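Local coordinates for protein pyruvate kinase (Toxoplasma gondii, PDB 3GG8) that catalyses the last step of glycolysis, transferring the phosphoryl group of phosphoenolpyruvate to ADP to give pyruvate and ATP, at residues Val309-Pro323 against Thr341-Phe355. Numbering follows the deposited sequence.
Sequences VITATQMLESMIKNP and TDCVMLSGETANGEF
E349, from the short helix 348-351, reaches across to the 309-323 segment and shows how one buried carboxylate can tie the loop after strand 309-312 to the residue just before its own helix. Its OE1 accepts the backbone N-H of L316, with L316 N 2.8 Å from E349 OE1, while OE2 takes the N-H of S347 in its own segment; both donors arrive nearly in line with the C-O bonds, which fixes the carboxylate's rotation. A bend at chi2 (97°) brings the group back to S347. Water 2 donates to E349 OE1 and to E317 OE2, standing between two carboxylates set at right angles, and accepts from M315 N; it probably softens the repulsion between these like-charged groups, whose charged atoms do not touch.

On the N-terminal side of this clasp, strands 309-312 and 343-346 pair in parallel. The straightest rung runs from T311 N to C343 O, 3.0 Å apart at 176°. That oxygen also accepts from T341 OG1, which comes from the opposite face of the carbonyl plane and itself receives the hydroxyl of T311 (OG1 to OG1, 2.8 Å). I310 lays CG1 and CG2 against C343 CB, and M345 CE presses tightly on A312 CB at 3.5 Å. M315, bent at chi2 and chi3, instead brings its CE to V344 CB.

Farther along, I320 O accepts the N-H of E354 at 2.9 Å from E354 N, and I320 CG1 rests on the backbone of G348 and E349. P323 covers one face of the F355 ring in a CH-pi contact, CB lying 4.1 Å from the centroid. Water 3 joins M319 O, E349 O and F355 N.

Helix 327-339, which links the two strands and packs on T311, M315 and L316, makes this a beta-alpha-beta crossover: these are the seventh and eighth strands of the TIM barrel of pyruvate kinase, with the loops that follow their C-terminal ends.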
loop_
_atom_site.group_PDB
_atom_site.type_symbol
_atom_site.label_atom_id
_atom_site.label_comp_id
_atom_site.label_asym_id
_atom_site.label_seq_id
_atom_site.Cartn_x
_atom_site.Cartn_y
_atom_site.Cartn_z
ATOM N N VAL C 309 -11.467 -20.585 -16.964
ATOM C CA VAL C 309 -10.436 -21.002 -17.921
ATOM C C VAL C 309 -10.089 -22.475 -17.670
ATOM O O VAL C 309 -9.924 -22.890 -16.509
ATOM C CB VAL C 309 -9.167 -20.057 -17.894
ATOM C CG1 VAL C 309 -8.490 -20.038 -16.540
ATOM C CG2 VAL C 309 -8.162 -20.394 -19.028
ATOM N N ILE C 310 -10.040 -23.262 -18.744
ATOM C CA ILE C 310 -9.584 -24.663 -18.676
ATOM C C ILE C 310 -8.186 -24.830 -19.299
ATOM O O ILE C 310 -7.937 -24.384 -20.402
ATOM C CB ILE C 310 -10.563 -25.625 -19.391
ATOM C CG1 ILE C 310 -12.018 -25.329 -18.978
ATOM C CG2 ILE C 310 -10.174 -27.114 -19.174
ATOM C CD1 ILE C 310 -13.023 -25.964 -19.918
ATOM N N THR C 311 -7.295 -25.472 -18.560
ATOM C CA THR C 311 -5.977 -25.839 -19.045
ATOM C C THR C 311 -5.992 -27.300 -19.537
ATOM O O THR C 311 -6.248 -28.238 -18.768
ATOM C CB THR C 311 -4.916 -25.615 -17.937
ATOM O OG1 THR C 311 -5.003 -24.255 -17.490
ATOM C CG2 THR C 311 -3.512 -25.875 -18.453
ATOM N N ALA C 312 -5.703 -27.469 -20.823
ATOM C CA ALA C 312 -5.896 -28.738 -21.489
ATOM C C ALA C 312 -4.637 -29.205 -22.218
ATOM O O ALA C 312 -3.756 -28.398 -22.548
ATOM C CB ALA C 312 -7.085 -28.646 -22.455
ATOM N N THR C 313 -4.576 -30.521 -22.444
ATOM C CA THR C 313 -3.556 -31.210 -23.235
ATOM C C THR C 313 -2.232 -31.283 -22.513
ATOM O O THR C 313 -1.892 -30.414 -21.700
ATOM C CB THR C 313 -3.329 -30.619 -24.655
ATOM O OG1 THR C 313 -2.443 -29.502 -24.569
ATOM C CG2 THR C 313 -4.637 -30.201 -25.319
ATOM N N GLN C 314 -1.496 -32.346 -22.821
ATOM C CA GLN C 314 -0.191 -32.588 -22.261
ATOM C C GLN C 314 -0.139 -32.331 -20.751
ATOM O O GLN C 314 0.765 -31.641 -20.268
ATOM C CB GLN C 314 0.847 -31.742 -22.993
ATOM C CG GLN C 314 0.736 -31.824 -24.505
ATOM C CD GLN C 314 1.882 -31.118 -25.177
ATOM O OE1 GLN C 314 2.333 -30.059 -24.727
ATOM N NE2 GLN C 314 2.369 -31.705 -26.251
ATOM N N MET C 315 -1.110 -32.896 -20.032
ATOM C CA MET C 315 -1.237 -32.721 -18.586
ATOM C C MET C 315 -0.564 -33.837 -17.792
ATOM O O MET C 315 0.500 -33.638 -17.198
ATOM C CB MET C 315 -2.715 -32.572 -18.196
ATOM C CG MET C 315 -3.347 -31.287 -18.759
ATOM S SD MET C 315 -2.734 -29.780 -17.944
ATOM C CE MET C 315 -3.888 -29.726 -16.586
ATOM N N LEU C 316 -1.173 -35.017 -17.814
ATOM C CA LEU C 316 -0.654 -36.197 -17.132
ATOM C C LEU C 316 -0.524 -37.366 -18.115
ATOM O O LEU C 316 -0.983 -38.476 -17.839
ATOM C CB LEU C 316 -1.610 -36.576 -15.996
ATOM C CG LEU C 316 -1.422 -36.153 -14.535
ATOM C CD1 LEU C 316 -0.706 -34.856 -14.355
ATOM C CD2 LEU C 316 -2.756 -36.143 -13.807
ATOM N N GLU C 317 0.129 -37.128 -19.247
ATOM C CA GLU C 317 0.020 -38.047 -20.374
ATOM C C GLU C 317 0.671 -39.411 -20.179
ATOM O O GLU C 317 0.195 -40.405 -20.743
ATOM C CB GLU C 317 0.388 -37.366 -21.701
ATOM C CG GLU C 317 -0.574 -36.191 -21.973
ATOM C CD GLU C 317 -1.014 -36.018 -23.431
ATOM O OE1 GLU C 317 -0.204 -36.329 -24.334
ATOM O OE2 GLU C 317 -2.167 -35.535 -23.663
ATOM N N SER C 318 1.697 -39.477 -19.330
ATOM C CA SER C 318 2.379 -40.739 -19.049
ATOM C C SER C 318 1.491 -41.717 -18.277
ATOM O O SER C 318 1.763 -42.916 -18.244
ATOM C CB SER C 318 3.668 -40.492 -18.267
ATOM O OG SER C 318 3.396 -40.222 -16.901
ATOM N N MET C 319 0.440 -41.197 -17.649
ATOM C CA MET C 319 -0.486 -42.028 -16.869
ATOM C C MET C 319 -1.484 -42.825 -17.719
ATOM O O MET C 319 -2.249 -43.643 -17.198
ATOM C CB MET C 319 -1.216 -41.184 -15.817
ATOM C CG MET C 319 -0.303 -40.658 -14.716
ATOM S SD MET C 319 -1.272 -39.931 -13.383
ATOM C CE MET C 319 -1.736 -41.386 -12.445
ATOM N N ILE C 320 -1.492 -42.564 -19.025
ATOM C CA ILE C 320 -2.178 -43.433 -19.964
ATOM C C ILE C 320 -1.670 -44.872 -19.784
ATOM O O ILE C 320 -2.425 -45.828 -19.962
ATOM C CB ILE C 320 -1.990 -42.958 -21.428
ATOM C CG1 ILE C 320 -2.818 -41.702 -21.671
ATOM C CG2 ILE C 320 -2.394 -44.072 -22.417
ATOM C CD1 ILE C 320 -2.409 -40.909 -22.882
ATOM N N LYS C 321 -0.402 -44.998 -19.380
ATOM C CA LYS C 321 0.280 -46.285 -19.219
ATOM C C LYS C 321 0.887 -46.536 -17.831
ATOM O O LYS C 321 1.253 -47.660 -17.509
ATOM C CB LYS C 321 1.362 -46.427 -20.306
ATOM C CG LYS C 321 0.844 -46.122 -21.740
ATOM C CD LYS C 321 0.422 -47.370 -22.540
ATOM C CE LYS C 321 -0.916 -48.018 -22.083
ATOM N NZ LYS C 321 -0.729 -49.326 -21.332
ATOM N N ASN C 322 0.999 -45.499 -17.010
ATOM C CA ASN C 322 1.660 -45.606 -15.708
ATOM C C ASN C 322 0.758 -45.155 -14.558
ATOM O O ASN C 322 -0.029 -44.230 -14.728
ATOM C CB ASN C 322 2.977 -44.816 -15.723
ATOM C CG ASN C 322 3.936 -45.279 -16.829
ATOM O OD1 ASN C 322 4.551 -44.466 -17.504
ATOM N ND2 ASN C 322 4.069 -46.589 -17.006
ATOM N N PRO C 323 0.832 -45.841 -13.395
ATOM C CA PRO C 323 -0.017 -45.480 -12.238
ATOM C C PRO C 323 0.441 -44.221 -11.487
ATOM O O PRO C 323 -0.240 -43.752 -10.577
ATOM C CB PRO C 323 0.062 -46.721 -11.332
ATOM C CG PRO C 323 1.369 -47.385 -11.690
ATOM C CD PRO C 323 1.679 -47.024 -13.131
ATOM N N THR C 341 -5.765 -21.178 -12.886
ATOM C CA THR C 341 -6.741 -21.892 -13.712
ATOM C C THR C 341 -7.985 -22.326 -12.928
ATOM O O THR C 341 -7.882 -22.696 -11.764
ATOM C CB THR C 341 -6.102 -23.123 -14.442
ATOM O OG1 THR C 341 -6.943 -23.516 -15.540
ATOM C CG2 THR C 341 -5.915 -24.302 -13.479
ATOM N N ASP C 342 -9.146 -22.279 -13.580
ATOM C CA ASP C 342 -10.382 -22.725 -12.965
ATOM C C ASP C 342 -10.475 -24.223 -13.033
ATOM O O ASP C 342 -10.878 -24.859 -12.047
ATOM C CB ASP C 342 -11.607 -22.096 -13.640
ATOM C CG ASP C 342 -11.779 -20.629 -13.276
ATOM O OD1 ASP C 342 -12.394 -20.337 -12.224
ATOM O OD2 ASP C 342 -11.284 -19.766 -14.034
ATOM N N CYS C 343 -10.115 -24.775 -14.206
ATOM C CA CYS C 343 -10.158 -26.211 -14.489
ATOM C C CYS C 343 -8.842 -26.756 -15.026
ATOM O O CYS C 343 -8.076 -26.064 -15.707
ATOM C CB CYS C 343 -11.248 -26.552 -15.507
ATOM S SG CYS C 343 -12.904 -25.937 -15.126
ATOM N N VAL C 344 -8.597 -28.019 -14.697
ATOM C CA VAL C 344 -7.543 -28.817 -15.308
ATOM C C VAL C 344 -8.227 -29.989 -16.027
ATOM O O VAL C 344 -9.236 -30.517 -15.548
ATOM C CB VAL C 344 -6.499 -29.282 -14.261
ATOM C CG1 VAL C 344 -5.565 -28.130 -13.893
ATOM C CG2 VAL C 344 -7.191 -29.836 -13.006
ATOM N N MET C 345 -7.709 -30.369 -17.193
ATOM C CA MET C 345 -8.403 -31.331 -18.034
ATOM C C MET C 345 -7.567 -32.552 -18.352
ATOM O O MET C 345 -6.373 -32.431 -18.671
ATOM C CB MET C 345 -8.875 -30.682 -19.332
ATOM C CG MET C 345 -9.740 -31.589 -20.189
ATOM S SD MET C 345 -10.246 -30.728 -21.676
ATOM C CE MET C 345 -9.148 -31.419 -22.893
ATOM N N LEU C 346 -8.214 -33.714 -18.223
ATOM C CA LEU C 346 -7.664 -34.992 -18.634
ATOM C C LEU C 346 -8.244 -35.383 -19.987
ATOM O O LEU C 346 -9.467 -35.242 -20.247
ATOM C CB LEU C 346 -7.922 -36.076 -17.576
ATOM C CG LEU C 346 -7.229 -35.816 -16.213
ATOM C CD1 LEU C 346 -7.743 -36.742 -15.095
ATOM C CD2 LEU C 346 -5.687 -35.856 -16.299
ATOM N N SER C 347 -7.358 -35.844 -20.866
ATOM C CA SER C 347 -7.779 -36.231 -22.209
ATOM C C SER C 347 -7.686 -37.735 -22.375
ATOM O O SER C 347 -8.578 -38.450 -21.908
ATOM C CB SER C 347 -6.991 -35.463 -23.278
ATOM O OG SER C 347 -7.341 -34.088 -23.221
ATOM N N GLY C 348 -6.629 -38.212 -23.031
ATOM C CA GLY C 348 -6.411 -39.644 -23.237
ATOM C C GLY C 348 -6.245 -40.425 -21.937
ATOM O O GLY C 348 -6.558 -41.636 -21.880
ATOM N N GLU C 349 -5.758 -39.747 -20.891
ATOM C CA GLU C 349 -5.526 -40.402 -19.597
ATOM C C GLU C 349 -6.780 -41.096 -19.072
ATOM O O GLU C 349 -6.673 -42.140 -18.433
ATOM C CB GLU C 349 -5.000 -39.412 -18.539
ATOM C CG GLU C 349 -3.736 -38.639 -18.936
ATOM C CD GLU C 349 -4.037 -37.239 -19.504
ATOM O OE1 GLU C 349 -3.253 -36.293 -19.243
ATOM O OE2 GLU C 349 -5.051 -37.081 -20.216
ATOM N N THR C 350 -7.948 -40.503 -19.329
ATOM C CA THR C 350 -9.257 -41.065 -18.892
ATOM C C THR C 350 -10.023 -41.723 -20.058
ATOM O O THR C 350 -10.778 -42.678 -19.848
ATOM C CB THR C 350 -10.215 -39.983 -18.206
ATOM O OG1 THR C 350 -10.449 -38.883 -19.101
ATOM C CG2 THR C 350 -9.638 -39.434 -16.916
ATOM N N ALA C 351 -9.846 -41.204 -21.273
ATOM C CA ALA C 351 -10.539 -41.768 -22.440
ATOM C C ALA C 351 -9.973 -43.142 -22.845
ATOM O O ALA C 351 -10.727 -44.086 -23.129
ATOM C CB ALA C 351 -10.525 -40.785 -23.621
ATOM N N ASN C 352 -8.644 -43.240 -22.851
ATOM C CA ASN C 352 -7.928 -44.369 -23.404
ATOM C C ASN C 352 -6.838 -44.826 -22.427
ATOM O O ASN C 352 -5.816 -45.386 -22.842
ATOM C CB ASN C 352 -7.250 -43.968 -24.732
ATOM C CG ASN C 352 -8.189 -43.297 -25.715
ATOM O OD1 ASN C 352 -7.976 -42.141 -26.088
ATOM N ND2 ASN C 352 -9.213 -44.011 -26.158
ATOM N N GLY C 353 -7.014 -44.570 -21.140
ATOM C CA GLY C 353 -5.932 -44.818 -20.195
ATOM C C GLY C 353 -6.084 -46.123 -19.452
ATOM O O GLY C 353 -7.210 -46.607 -19.308
ATOM N N GLU C 354 -4.975 -46.682 -18.958
ATOM C CA GLU C 354 -5.045 -47.883 -18.114
ATOM C C GLU C 354 -5.470 -47.587 -16.672
ATOM O O GLU C 354 -5.871 -48.495 -15.944
ATOM C CB GLU C 354 -3.724 -48.663 -18.130
ATOM C CG GLU C 354 -3.460 -49.494 -19.399
ATOM C CD GLU C 354 -4.553 -50.518 -19.697
ATOM O OE1 GLU C 354 -4.949 -51.258 -18.770
ATOM O OE2 GLU C 354 -5.017 -50.578 -20.861
ATOM N N PHE C 355 -5.387 -46.319 -16.266
ATOM C CA PHE C 355 -5.678 -45.916 -14.890
ATOM C C PHE C 355 -6.586 -44.673 -14.819
ATOM O O PHE C 355 -6.198 -43.653 -14.251
ATOM C CB PHE C 355 -4.362 -45.690 -14.116
ATOM C CG PHE C 355 -3.404 -46.851 -14.195
ATOM C CD1 PHE C 355 -3.525 -47.941 -13.314
ATOM C CD2 PHE C 355 -2.387 -46.869 -15.157
ATOM C CE1 PHE C 355 -2.634 -49.037 -13.387
ATOM C CE2 PHE C 355 -1.483 -47.953 -15.232
ATOM C CZ PHE C 355 -1.615 -49.040 -14.347
HETATM O O HOH W 1 -5.580 -32.893 -21.329
HETATM O O HOH W 2 -3.574 -34.554 -21.161
HETATM O O HOH W 3 -4.882 -43.648 -17.317
#